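Putative hydrolase (Chloroflexus aurantiacus J-10-fl, PDB 3CMN) is probably a zinc-dependent peptidase of the zincin type, a largely helical protein whose substrate is not established. Local coordinates at residues E34-D39 with I163-Q168; L54-I59 with P68-R73; E81-N86 with G129-L134; E185-F190 with N269-A274. All coordinates share one frame; numbering follows the deposited sequence.

Contacts 3 and 4 are buried helix pairs held by apolar packing, with no hydrogen bond from one segment to the other. Contact 2 is a surface contact and contact 1 is partly buried, and in each a charged side chain reaches from a helix to a loop. Contact 2 gains a hydrogen bond there, whereas contact 1 sets an alanine methyl against a guanidinium face. Contacts 2 and 4 are neighbours, their centres about 12 Å apart, and they touch where Ile-59 packs on Met-186 and Phe-190. Contact 3 lies on the opposite side of the chain's centre from contact 4. Helix 160-169 of contact 1 is followed in the chain by helix 174-193 of contact 4.

Contact 1: residues E34-D39 with I163-Q168; sequences EQAPVD and IARVQQ
Arg-165 reaches from helix 160-169 to Ala-36, in the loop that joins helices 20-31 and 41-63. The contact ties this loop to the largely helical body of this probable zincin-like metallopeptidase. It is small, with 93 Å² buried. The CB of Arg-165 points toward the loop. CG swings to the N side of the main chain (chi1 -76°). From CG to NE the chain is extended, and this length carries the charged end over to the loop. NE comes within 4.1 Å of Ala-36 CB. The turn about the CD-NE bond (chi4 59°) then sets the guanidinium with one face against the alanine methyl. CZ is 3.5 Å from Ala-36 CB. The methyl does not sit over the middle of the group but is displaced toward its rim, on the NH2 side. NH2 to Ala-36 CB is 3.1 Å, which is short for such a pair, so the exact spacing is doubtful. The other tip, NH1, is hydrogen-bonded to Pro-161 O in its own helix, and this bond limits rotation of the group. Ala-36 also packs on the Pro-161 side chain. The guanidinium of Arg-79 lies close to NE, a like charge that Asp-39, with OD2 6.8 Å from Arg-165 NH1, may partly offset. Gln-35 O lies close to the guanidinium plane, beyond its rim, 3.5 Å from Arg-165 NH2.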
loop_
_atom_site.group_PDB
_atom_site.type_symbol
_atom_site.label_atom_id
_atom_site.label_comp_id
_atom_site.label_asym_id
_atom_site.label_seq_id
_atom_site.Cartn_x
_atom_site.Cartn_y
_atom_site.Cartn_z
ATOM N N GLU A 34 7.308 20.850 10.962
ATOM C CA GLU A 34 7.606 22.265 10.754
ATOM C C GLU A 34 8.720 22.507 9.742
ATOM O O GLU A 34 8.737 23.529 9.068
ATOM C CB GLU A 34 7.976 22.950 12.076
ATOM C CG GLU A 34 6.966 22.747 13.200
ATOM C CD GLU A 34 7.256 21.504 14.034
ATOM O OE1 GLU A 34 7.962 20.603 13.540
ATOM O OE2 GLU A 34 6.768 21.423 15.180
ATOM N N GLN A 35 9.646 21.563 9.626
ATOM C CA GLN A 35 10.765 21.711 8.697
ATOM C C GLN A 35 10.443 21.310 7.274
ATOM O O GLN A 35 11.260 21.497 6.376
ATOM C CB GLN A 35 11.968 20.884 9.159
ATOM C CG GLN A 35 12.665 21.405 10.395
ATOM C CD GLN A 35 14.063 20.824 10.550
ATOM O OE1 GLN A 35 15.021 21.293 9.921
ATOM N NE2 GLN A 35 14.186 19.788 11.380
ATOM N N ALA A 36 9.263 20.752 7.054
ATOM C CA ALA A 36 8.921 20.318 5.715
ATOM C C ALA A 36 7.525 20.736 5.288
ATOM O O ALA A 36 6.687 19.896 4.965
ATOM C CB ALA A 36 9.082 18.802 5.613
ATOM N N PRO A 37 7.256 22.049 5.286
ATOM C CA PRO A 37 5.942 22.548 4.887
ATOM C C PRO A 37 5.786 22.321 3.394
ATOM O O PRO A 37 6.784 22.222 2.679
ATOM C CB PRO A 37 6.024 24.037 5.226
ATOM C CG PRO A 37 7.453 24.342 4.921
ATOM C CD PRO A 37 8.176 23.167 5.560
ATOM N N VAL A 38 4.553 22.222 2.910
ATOM C CA VAL A 38 4.382 22.031 1.482
ATOM C C VAL A 38 4.499 23.404 0.819
ATOM O O VAL A 38 3.968 24.411 1.319
ATOM C CB VAL A 38 3.001 21.369 1.106
ATOM C CG1 VAL A 38 2.363 20.728 2.331
ATOM C CG2 VAL A 38 2.067 22.391 0.463
ATOM N N ASP A 39 5.227 23.449 -0.289
ATOM C CA ASP A 39 5.378 24.689 -1.034
ATOM C C ASP A 39 4.372 24.633 -2.170
ATOM O O ASP A 39 4.144 23.569 -2.744
ATOM C CB ASP A 39 6.784 24.818 -1.622
ATOM C CG ASP A 39 7.842 25.038 -0.567
ATOM O OD1 ASP A 39 7.682 25.967 0.254
ATOM O OD2 ASP A 39 8.839 24.283 -0.568
ATOM N N ILE A 163 7.527 13.319 -1.014
ATOM C CA ILE A 163 7.590 13.024 -2.441
ATOM C C ILE A 163 8.678 13.907 -3.081
ATOM O O ILE A 163 9.488 13.435 -3.873
ATOM C CB ILE A 163 6.220 13.306 -3.134
ATOM C CG1 ILE A 163 5.147 12.375 -2.562
ATOM C CG2 ILE A 163 6.336 13.113 -4.640
ATOM C CD1 ILE A 163 3.763 12.547 -3.157
ATOM N N ALA A 164 8.686 15.187 -2.713
ATOM C CA ALA A 164 9.658 16.144 -3.229
ATOM C C ALA A 164 11.078 15.769 -2.795
ATOM O O ALA A 164 12.021 15.877 -3.577
ATOM C CB ALA A 164 9.317 17.550 -2.746
ATOM N N ARG A 165 11.228 15.322 -1.554
ATOM C CA ARG A 165 12.537 14.941 -1.049
ATOM C C ARG A 165 13.093 13.694 -1.728
ATOM O O ARG A 165 14.299 13.598 -1.944
ATOM C CB ARG A 165 12.474 14.733 0.459
ATOM C CG ARG A 165 12.418 16.031 1.216
ATOM C CD ARG A 165 11.969 15.845 2.655
ATOM N NE ARG A 165 12.007 17.119 3.365
ATOM C CZ ARG A 165 11.318 18.200 3.002
ATOM N NH1 ARG A 165 10.525 18.167 1.935
ATOM N NH2 ARG A 165 11.441 19.323 3.694
ATOM N N VAL A 166 12.229 12.740 -2.063
ATOM C CA VAL A 166 12.693 11.532 -2.732
ATOM C C VAL A 166 13.080 11.870 -4.171
ATOM O O VAL A 166 14.138 11.476 -4.640
ATOM C CB VAL A 166 11.608 10.420 -2.749
ATOM C CG1 VAL A 166 12.110 9.231 -3.543
ATOM C CG2 VAL A 166 11.274 9.980 -1.331
ATOM N N GLN A 167 12.218 12.612 -4.859
ATOM C CA GLN A 167 12.465 13.005 -6.244
ATOM C C GLN A 167 13.832 13.643 -6.398
ATOM O O GLN A 167 14.566 13.351 -7.337
ATOM C CB GLN A 167 11.427 14.023 -6.713
ATOM C CG GLN A 167 11.650 14.509 -8.137
ATOM C CD GLN A 167 11.617 16.033 -8.286
ATOM O OE1 GLN A 167 10.620 16.692 -7.983
ATOM N NE2 GLN A 167 12.712 16.591 -8.775
ATOM N N GLN A 168 14.161 14.524 -5.464
ATOM C CA GLN A 168 15.415 15.245 -5.505
ATOM C C GLN A 168 16.614 14.440 -5.045
ATOM O O GLN A 168 17.706 14.607 -5.573
ATOM C CB GLN A 168 15.273 16.536 -4.706
ATOM C CG GLN A 168 14.411 17.574 -5.428
ATOM C CD GLN A 168 13.412 18.258 -4.510
ATOM O OE1 GLN A 168 13.751 18.679 -3.404
ATOM N NE2 GLN A 168 12.173 18.381 -4.972
#

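Contact 2: residues L54-I59 with P68-R73; sequences LSEPLI and PEPVSR
The backbone N of Val-71 gives a hydrogen bond of 2.9 Å to Glu-56 OE1. It is nearly straight, with an N-H...O angle of 163°. OE1 is met on its syn side, with the donor 24° out of the carboxylate plane. Glu-56 can reach the loop because chi1 (-157°) turns CG away from its own N and the chain stays extended beyond CG. The carboxylate then meets two consecutive residues. OE1 also lies 3.6 Å from Val-71 CB and equally near the CG2 branch of that valine. OE2 faces Pro-70 instead and is 3.3 Å from its CA. The proline ring touches it through CB, 3.7 Å from OE2. The carboxylate thus spans the Pro-70/Val-71 link: OE1 accepts the N-H of Val-71, and OE2 merely touches the proline. This is a helix-to-loop tether at the surface. It fastens helix 41-63 to the chain that returns from its C-terminal end. Just beyond Val-71, backbone hydrogen bonds of Ser-72 and Arg-73 with Gly-154, and of Arg-73 with Leu-156, lead into the two-stranded parallel sheet of 73-76 and 155-158. Ser-55 and Ile-59 of the same helix pack on helix 174-193, and Leu-58 packs on helix 248-279.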
loop_
_atom_site.group_PDB
_atom_site.type_symbol
_atom_site.label_atom_id
_atom_site.label_comp_id
_atom_site.label_asym_id
_atom_site.label_seq_id
_atom_site.Cartn_x
_atom_site.Cartn_y
_atom_site.Cartn_z
ATOM N N LEU A 54 -6.430 11.625 -15.490
ATOM C CA LEU A 54 -5.878 10.836 -16.571
ATOM C C LEU A 54 -5.757 9.373 -16.131
ATOM O O LEU A 54 -6.192 8.440 -16.826
ATOM C CB LEU A 54 -4.485 11.359 -16.905
ATOM C CG LEU A 54 -3.738 10.552 -17.969
ATOM C CD1 LEU A 54 -4.262 10.987 -19.316
ATOM C CD2 LEU A 54 -2.223 10.774 -17.888
ATOM N N SER A 55 -5.140 9.195 -14.964
ATOM C CA SER A 55 -4.886 7.888 -14.385
ATOM C C SER A 55 -6.061 6.947 -14.239
ATOM O O SER A 55 -6.011 5.835 -14.751
ATOM C CB SER A 55 -4.214 8.046 -13.020
ATOM O OG SER A 55 -2.829 8.274 -13.175
ATOM N N GLU A 56 -7.102 7.387 -13.534
ATOM C CA GLU A 56 -8.264 6.537 -13.299
ATOM C C GLU A 56 -8.739 5.825 -14.566
ATOM O O GLU A 56 -8.882 4.598 -14.572
ATOM C CB GLU A 56 -9.412 7.333 -12.663
ATOM C CG GLU A 56 -10.384 6.434 -11.905
ATOM C CD GLU A 56 -11.468 7.188 -11.143
ATOM O OE1 GLU A 56 -11.159 8.237 -10.530
ATOM O OE2 GLU A 56 -12.628 6.708 -11.141
ATOM N N PRO A 57 -8.978 6.579 -15.660
ATOM C CA PRO A 57 -9.431 5.987 -16.929
ATOM C C PRO A 57 -8.466 4.940 -17.493
ATOM O O PRO A 57 -8.885 3.844 -17.859
ATOM C CB PRO A 57 -9.551 7.195 -17.855
ATOM C CG PRO A 57 -9.914 8.311 -16.920
ATOM C CD PRO A 57 -8.978 8.054 -15.748
ATOM N N LEU A 58 -7.181 5.278 -17.566
ATOM C CA LEU A 58 -6.185 4.352 -18.099
ATOM C C LEU A 58 -6.146 3.052 -17.314
ATOM O O LEU A 58 -5.937 1.976 -17.885
ATOM C CB LEU A 58 -4.787 4.987 -18.094
ATOM C CG LEU A 58 -4.318 5.674 -19.386
ATOM C CD1 LEU A 58 -5.389 6.630 -19.913
ATOM C CD2 LEU A 58 -3.014 6.427 -19.109
ATOM N N ILE A 59 -6.348 3.155 -16.005
ATOM C CA ILE A 59 -6.317 1.971 -15.165
ATOM C C ILE A 59 -7.624 1.192 -15.289
ATOM O O ILE A 59 -7.612 -0.034 -15.384
ATOM C CB ILE A 59 -6.026 2.360 -13.706
ATOM C CG1 ILE A 59 -4.634 2.994 -13.640
ATOM C CG2 ILE A 59 -6.062 1.130 -12.804
ATOM C CD1 ILE A 59 -4.243 3.499 -12.269
ATOM N N PRO A 68 -16.048 2.084 -7.512
ATOM C CA PRO A 68 -17.429 2.270 -7.064
ATOM C C PRO A 68 -17.686 3.762 -6.909
ATOM O O PRO A 68 -18.813 4.236 -7.061
ATOM C CB PRO A 68 -17.453 1.549 -5.720
ATOM C CG PRO A 68 -16.432 0.461 -5.902
ATOM C CD PRO A 68 -15.310 1.184 -6.612
ATOM N N GLU A 69 -16.613 4.493 -6.618
ATOM C CA GLU A 69 -16.673 5.942 -6.411
ATOM C C GLU A 69 -15.478 6.607 -7.117
ATOM O O GLU A 69 -14.323 6.398 -6.735
ATOM C CB GLU A 69 -16.612 6.234 -4.905
ATOM C CG GLU A 69 -17.249 7.535 -4.452
ATOM C CD GLU A 69 -17.079 7.755 -2.954
ATOM O OE1 GLU A 69 -17.055 6.751 -2.205
ATOM O OE2 GLU A 69 -16.978 8.927 -2.526
ATOM N N PRO A 70 -15.738 7.409 -8.161
ATOM C CA PRO A 70 -14.625 8.066 -8.861
ATOM C C PRO A 70 -13.845 8.953 -7.893
ATOM O O PRO A 70 -14.417 9.506 -6.963
ATOM C CB PRO A 70 -15.329 8.891 -9.939
ATOM C CG PRO A 70 -16.591 8.113 -10.197
ATOM C CD PRO A 70 -17.026 7.711 -8.808
ATOM N N VAL A 71 -12.544 9.090 -8.100
ATOM C CA VAL A 71 -11.755 9.936 -7.212
ATOM C C VAL A 71 -12.118 11.388 -7.496
ATOM O O VAL A 71 -11.641 11.977 -8.451
ATOM C CB VAL A 71 -10.236 9.700 -7.420
ATOM C CG1 VAL A 71 -9.415 10.629 -6.518
ATOM C CG2 VAL A 71 -9.912 8.258 -7.104
ATOM N N SER A 72 -12.984 11.957 -6.669
ATOM C CA SER A 72 -13.410 13.335 -6.875
ATOM C C SER A 72 -12.695 14.340 -5.993
ATOM O O SER A 72 -12.919 15.534 -6.123
ATOM C CB SER A 72 -14.927 13.470 -6.683
ATOM O OG SER A 72 -15.336 13.053 -5.396
ATOM N N ARG A 73 -11.850 13.867 -5.086
ATOM C CA ARG A 73 -11.094 14.771 -4.224
ATOM C C ARG A 73 -9.654 14.297 -4.086
ATOM O O ARG A 73 -9.363 13.109 -4.174
ATOM C CB ARG A 73 -11.721 14.878 -2.828
ATOM C CG ARG A 73 -13.103 15.512 -2.793
ATOM C CD ARG A 73 -13.500 15.892 -1.375
ATOM N NE ARG A 73 -12.845 17.129 -0.951
ATOM C CZ ARG A 73 -12.862 17.603 0.293
ATOM N NH1 ARG A 73 -13.496 16.931 1.248
ATOM N NH2 ARG A 73 -12.273 18.764 0.576
#

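Contact 3: residues E81-N86 with G129-L134; sequences EWLEAN and GLLGYL
Leu-131 packs against both Trp-82 and Leu-83, giving one methyl to the indole and its branch point to the leucine. Here helix 79-92 crosses helix 120-135. The 81-86 and 129-134 segments run at 129° to each other, with their axes 10.5 Å apart at closest approach. In Trp-82 a chi1 of -180° swings the indole away from its own N and sends the six-membered end toward helix 120-135. Its CH2 meets Leu-131 CD1 at 3.8 Å. Leu-134 comes to the same corner of the ring, with its CB 4.1 Å from Trp-82 CH2. Both leucines approach the indole obliquely. Leu-83 and Leu-131 instead lie alongside, pointing opposite ways, with Leu-83 CD2 3.6 Å from Leu-131 CG. The backbones come nearest at Leu-83 and Gly-132, 7.8 Å between CA atoms. On the tryptophan's own helix, Asn-86 lays its ND2 over one face of the indole, toward the rim. A nearly straight 2.7 Å hydrogen bond (167°) from this ND2 to Trp-82 O keeps it over the ring. Around this buried, apolar contact, Tyr-157 of strand 155-158 meets the Trp-82 ring. Helix 20-31 packs on Leu-83, and helix 283-307 packs on Leu-134.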
loop_
_atom_site.group_PDB
_atom_site.type_symbol
_atom_site.label_atom_id
_atom_site.label_comp_id
_atom_site.label_asym_id
_atom_site.label_seq_id
_atom_site.Cartn_x
_atom_site.Cartn_y
_atom_site.Cartn_z
ATOM N N GLU A 81 -0.439 16.968 8.648
ATOM C CA GLU A 81 -1.753 16.585 8.154
ATOM C C GLU A 81 -1.830 15.078 7.964
ATOM O O GLU A 81 -2.863 14.468 8.223
ATOM C CB GLU A 81 -2.067 17.310 6.849
ATOM C CG GLU A 81 -2.140 18.819 7.012
ATOM C CD GLU A 81 -2.301 19.537 5.693
ATOM O OE1 GLU A 81 -1.548 19.209 4.744
ATOM O OE2 GLU A 81 -3.171 20.431 5.605
ATOM N N TRP A 82 -0.737 14.466 7.526
ATOM C CA TRP A 82 -0.761 13.028 7.354
ATOM C C TRP A 82 -1.054 12.369 8.706
ATOM O O TRP A 82 -1.851 11.432 8.789
ATOM C CB TRP A 82 0.572 12.512 6.797
ATOM C CG TRP A 82 0.568 11.028 6.612
ATOM C CD1 TRP A 82 -0.005 10.330 5.588
ATOM C CD2 TRP A 82 1.089 10.052 7.524
ATOM N NE1 TRP A 82 0.127 8.980 5.808
ATOM C CE2 TRP A 82 0.792 8.779 6.988
ATOM C CE3 TRP A 82 1.778 10.128 8.742
ATOM C CZ2 TRP A 82 1.159 7.586 7.629
ATOM C CZ3 TRP A 82 2.147 8.946 9.383
ATOM C CH2 TRP A 82 1.833 7.687 8.821
ATOM N N LEU A 83 -0.415 12.876 9.757
ATOM C CA LEU A 83 -0.583 12.363 11.115
ATOM C C LEU A 83 -1.983 12.573 11.692
ATOM O O LEU A 83 -2.582 11.643 12.218
ATOM C CB LEU A 83 0.439 13.007 12.062
ATOM C CG LEU A 83 1.872 12.477 12.058
ATOM C CD1 LEU A 83 2.727 13.388 12.939
ATOM C CD2 LEU A 83 1.907 11.033 12.579
ATOM N N GLU A 84 -2.486 13.801 11.606
ATOM C CA GLU A 84 -3.816 14.133 12.116
ATOM C C GLU A 84 -4.894 13.270 11.474
ATOM O O GLU A 84 -5.897 12.923 12.106
ATOM C CB GLU A 84 -4.153 15.605 11.844
ATOM C CG GLU A 84 -3.263 16.634 12.553
ATOM C CD GLU A 84 -3.291 16.501 14.080
ATOM O OE1 GLU A 84 -4.228 15.853 14.603
ATOM O OE2 GLU A 84 -2.388 17.057 14.758
ATOM N N ALA A 85 -4.677 12.921 10.212
ATOM C CA ALA A 85 -5.636 12.129 9.456
ATOM C C ALA A 85 -5.525 10.619 9.637
ATOM O O ALA A 85 -6.466 9.893 9.341
ATOM C CB ALA A 85 -5.510 12.465 7.975
ATOM N N ASN A 86 -4.387 10.157 10.139
ATOM C CA ASN A 86 -4.124 8.727 10.291
ATOM C C ASN A 86 -3.941 8.201 11.707
ATOM O O ASN A 86 -3.934 6.991 11.915
ATOM C CB ASN A 86 -2.855 8.359 9.504
ATOM C CG ASN A 86 -3.080 8.319 8.012
ATOM O OD1 ASN A 86 -3.613 7.342 7.486
ATOM N ND2 ASN A 86 -2.685 9.384 7.317
ATOM N N GLY A 129 6.651 7.460 18.515
ATOM C CA GLY A 129 7.942 7.689 17.901
ATOM C C GLY A 129 8.005 7.005 16.557
ATOM O O GLY A 129 8.401 7.612 15.560
ATOM N N LEU A 130 7.612 5.734 16.530
ATOM C CA LEU A 130 7.623 4.969 15.293
ATOM C C LEU A 130 6.705 5.612 14.252
ATOM O O LEU A 130 7.042 5.678 13.075
ATOM C CB LEU A 130 7.195 3.520 15.548
ATOM C CG LEU A 130 8.184 2.687 16.378
ATOM C CD1 LEU A 130 7.555 1.354 16.739
ATOM C CD2 LEU A 130 9.471 2.474 15.589
ATOM N N LEU A 131 5.555 6.095 14.698
ATOM C CA LEU A 131 4.611 6.737 13.803
ATOM C C LEU A 131 5.165 8.064 13.258
ATOM O O LEU A 131 4.986 8.379 12.074
ATOM C CB LEU A 131 3.293 6.970 14.538
ATOM C CG LEU A 131 2.176 7.656 13.753
ATOM C CD1 LEU A 131 1.767 6.800 12.540
ATOM C CD2 LEU A 131 1.000 7.876 14.686
ATOM N N GLY A 132 5.834 8.834 14.114
ATOM C CA GLY A 132 6.412 10.094 13.679
ATOM C C GLY A 132 7.480 9.802 12.644
ATOM O O GLY A 132 7.693 10.566 11.696
ATOM N N TYR A 133 8.155 8.674 12.824
ATOM C CA TYR A 133 9.179 8.272 11.890
ATOM C C TYR A 133 8.531 7.942 10.546
ATOM O O TYR A 133 9.037 8.327 9.495
ATOM C CB TYR A 133 9.922 7.046 12.411
ATOM C CG TYR A 133 10.976 6.573 11.453
ATOM C CD1 TYR A 133 12.154 7.296 11.274
ATOM C CD2 TYR A 133 10.772 5.437 10.675
ATOM C CE1 TYR A 133 13.103 6.902 10.337
ATOM C CE2 TYR A 133 11.708 5.033 9.735
ATOM C CZ TYR A 133 12.874 5.771 9.569
ATOM O OH TYR A 133 13.807 5.395 8.624
ATOM N N LEU A 134 7.418 7.212 10.590
ATOM C CA LEU A 134 6.687 6.844 9.382
ATOM C C LEU A 134 6.250 8.099 8.635
ATOM O O LEU A 134 6.286 8.131 7.411
ATOM C CB LEU A 134 5.463 5.995 9.736
ATOM C CG LEU A 134 5.731 4.531 10.108
ATOM C CD1 LEU A 134 4.428 3.878 10.535
ATOM C CD2 LEU A 134 6.359 3.775 8.920
#

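Contact 4: residues E185-F190 with N269-A274; sequences EMTHAF and NHVMNA
Helices 174-193 and 248-279 come together at Thr-187 and Val-271, whose CA atoms are 7.3 Å apart. Segment 185-190 carries part of an HExxH sequence, His-184 to His-188, the pattern that binds zinc in zincin metallopeptidases. Both histidines lie on one face of the helix, consistent with such a site, but no metal is bound to them here. Thr-187 is one of the two variable positions of the pattern. Its CB points toward helix 248-279, while that of Glu-185 points away from it. With chi1 at -63°, Thr-187 OG1 falls near its own backbone N and CG2 on the far side from it. Both branches face Val-271. CG2 rests 4.1 Å from Val-271 CB. OG1 lies 4.2 Å from Val-271 CG1. The two branched side chains overlap flank to flank, each reaching toward the other's helix, and their contacts are loose. The OG1 hydroxyl is hydrogen-bonded to Leu-183 O, one turn back in its own helix. This favours the observed rotamer and satisfies a buried polar atom. Met-272, next in the helix, also reaches Thr-187, and it packs on Trp-180 and Leu-183. Ile-59 of helix 41-63 packs on Thr-187 as well, so a third helix borders the contact. The sulfur of Met-272 only brushes the threonine, with SD 4.3 Å from Thr-187 OG1.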
loop_
_atom_site.group_PDB
_atom_site.type_symbol
_atom_site.label_atom_id
_atom_site.label_comp_id
_atom_site.label_asym_id
_atom_site.label_seq_id
_atom_site.Cartn_x
_atom_site.Cartn_y
_atom_site.Cartn_z
ATOM N N GLU A 185 -0.517 5.004 -6.985
ATOM C CA GLU A 185 -1.588 5.275 -6.035
ATOM C C GLU A 185 -2.956 4.803 -6.546
ATOM O O GLU A 185 -3.724 4.151 -5.824
ATOM C CB GLU A 185 -1.660 6.783 -5.786
ATOM C CG GLU A 185 -2.091 7.189 -4.418
ATOM C CD GLU A 185 -0.927 7.242 -3.461
ATOM O OE1 GLU A 185 -0.368 6.164 -3.152
ATOM O OE2 GLU A 185 -0.573 8.366 -3.029
ATOM N N MET A 186 -3.269 5.169 -7.786
ATOM C CA MET A 186 -4.539 4.808 -8.378
ATOM C C MET A 186 -4.626 3.306 -8.571
ATOM O O MET A 186 -5.692 2.712 -8.405
ATOM C CB MET A 186 -4.735 5.533 -9.714
ATOM C CG MET A 186 -6.112 5.343 -10.345
ATOM S SD MET A 186 -7.394 6.237 -9.496
ATOM C CE MET A 186 -7.865 5.055 -8.372
ATOM N N THR A 187 -3.504 2.689 -8.908
ATOM C CA THR A 187 -3.502 1.251 -9.098
ATOM C C THR A 187 -3.976 0.569 -7.819
ATOM O O THR A 187 -4.902 -0.246 -7.846
ATOM C CB THR A 187 -2.102 0.731 -9.510
ATOM O OG1 THR A 187 -1.745 1.303 -10.773
ATOM C CG2 THR A 187 -2.117 -0.782 -9.665
ATOM N N HIS A 188 -3.370 0.935 -6.695
ATOM C CA HIS A 188 -3.753 0.344 -5.423
ATOM C C HIS A 188 -5.177 0.669 -4.989
ATOM O O HIS A 188 -5.804 -0.109 -4.272
ATOM C CB HIS A 188 -2.749 0.737 -4.345
ATOM C CG HIS A 188 -1.410 0.109 -4.542
ATOM N ND1 HIS A 188 -0.670 -0.417 -3.503
ATOM C CD2 HIS A 188 -0.707 -0.144 -5.670
ATOM C CE1 HIS A 188 0.428 -0.973 -3.987
ATOM N NE2 HIS A 188 0.428 -0.821 -5.300
ATOM N N ALA A 189 -5.697 1.805 -5.435
ATOM C CA ALA A 189 -7.060 2.179 -5.092
ATOM C C ALA A 189 -7.992 1.189 -5.781
ATOM O O ALA A 189 -9.007 0.758 -5.217
ATOM C CB ALA A 189 -7.349 3.584 -5.556
ATOM N N PHE A 190 -7.636 0.838 -7.014
ATOM C CA PHE A 190 -8.407 -0.118 -7.791
ATOM C C PHE A 190 -8.312 -1.505 -7.136
ATOM O O PHE A 190 -9.322 -2.155 -6.898
ATOM C CB PHE A 190 -7.873 -0.190 -9.232
ATOM C CG PHE A 190 -8.557 0.757 -10.196
ATOM C CD1 PHE A 190 -8.294 2.127 -10.165
ATOM C CD2 PHE A 190 -9.482 0.275 -11.123
ATOM C CE1 PHE A 190 -8.941 3.003 -11.033
ATOM C CE2 PHE A 190 -10.145 1.149 -12.009
ATOM C CZ PHE A 190 -9.874 2.514 -11.961
ATOM N N ASN A 269 2.556 -3.686 -9.618
ATOM C CA ASN A 269 3.799 -3.372 -10.315
ATOM C C ASN A 269 3.708 -3.788 -11.779
ATOM O O ASN A 269 4.462 -3.297 -12.619
ATOM C CB ASN A 269 5.002 -4.061 -9.653
ATOM C CG ASN A 269 5.403 -3.408 -8.325
ATOM O OD1 ASN A 269 5.339 -2.183 -8.177
ATOM N ND2 ASN A 269 5.831 -4.226 -7.363
ATOM N N HIS A 270 2.783 -4.690 -12.084
ATOM C CA HIS A 270 2.611 -5.146 -13.450
ATOM C C HIS A 270 1.831 -4.110 -14.248
ATOM O O HIS A 270 2.129 -3.849 -15.415
ATOM C CB HIS A 270 1.852 -6.468 -13.492
ATOM C CG HIS A 270 1.652 -6.986 -14.878
ATOM N ND1 HIS A 270 2.638 -7.659 -15.570
ATOM C CD2 HIS A 270 0.605 -6.869 -15.729
ATOM C CE1 HIS A 270 2.206 -7.934 -16.787
ATOM N NE2 HIS A 270 0.976 -7.465 -16.909
ATOM N N VAL A 271 0.813 -3.540 -13.619
ATOM C CA VAL A 271 -0.003 -2.527 -14.261
ATOM C C VAL A 271 0.870 -1.288 -14.491
ATOM O O VAL A 271 0.675 -0.552 -15.452
ATOM C CB VAL A 271 -1.225 -2.167 -13.379
ATOM C CG1 VAL A 271 -2.117 -1.174 -14.098
ATOM C CG2 VAL A 271 -2.012 -3.429 -13.037
ATOM N N MET A 272 1.839 -1.071 -13.604
ATOM C CA MET A 272 2.748 0.064 -13.731
ATOM C C MET A 272 3.540 -0.044 -15.036
ATOM O O MET A 272 3.621 0.912 -15.808
ATOM C CB MET A 272 3.710 0.110 -12.535
ATOM C CG MET A 272 3.106 0.730 -11.278
ATOM S SD MET A 272 2.333 2.324 -11.639
ATOM C CE MET A 272 3.795 3.285 -12.206
ATOM N N ASN A 273 4.116 -1.219 -15.273
ATOM C CA ASN A 273 4.892 -1.479 -16.476
ATOM C C ASN A 273 4.083 -1.304 -17.758
ATOM O O ASN A 273 4.598 -0.808 -18.760
ATOM C CB ASN A 273 5.437 -2.900 -16.440
ATOM C CG ASN A 273 6.632 -3.041 -15.539
ATOM O OD1 ASN A 273 7.729 -2.602 -15.874
ATOM N ND2 ASN A 273 6.430 -3.655 -14.384
ATOM N N ALA A 274 2.820 -1.713 -17.722
ATOM C CA ALA A 274 1.954 -1.632 -18.891
ATOM C C ALA A 274 1.293 -0.277 -19.138
ATOM O O ALA A 274 1.002 0.067 -20.282
ATOM C CB ALA A 274 0.885 -2.718 -18.806
#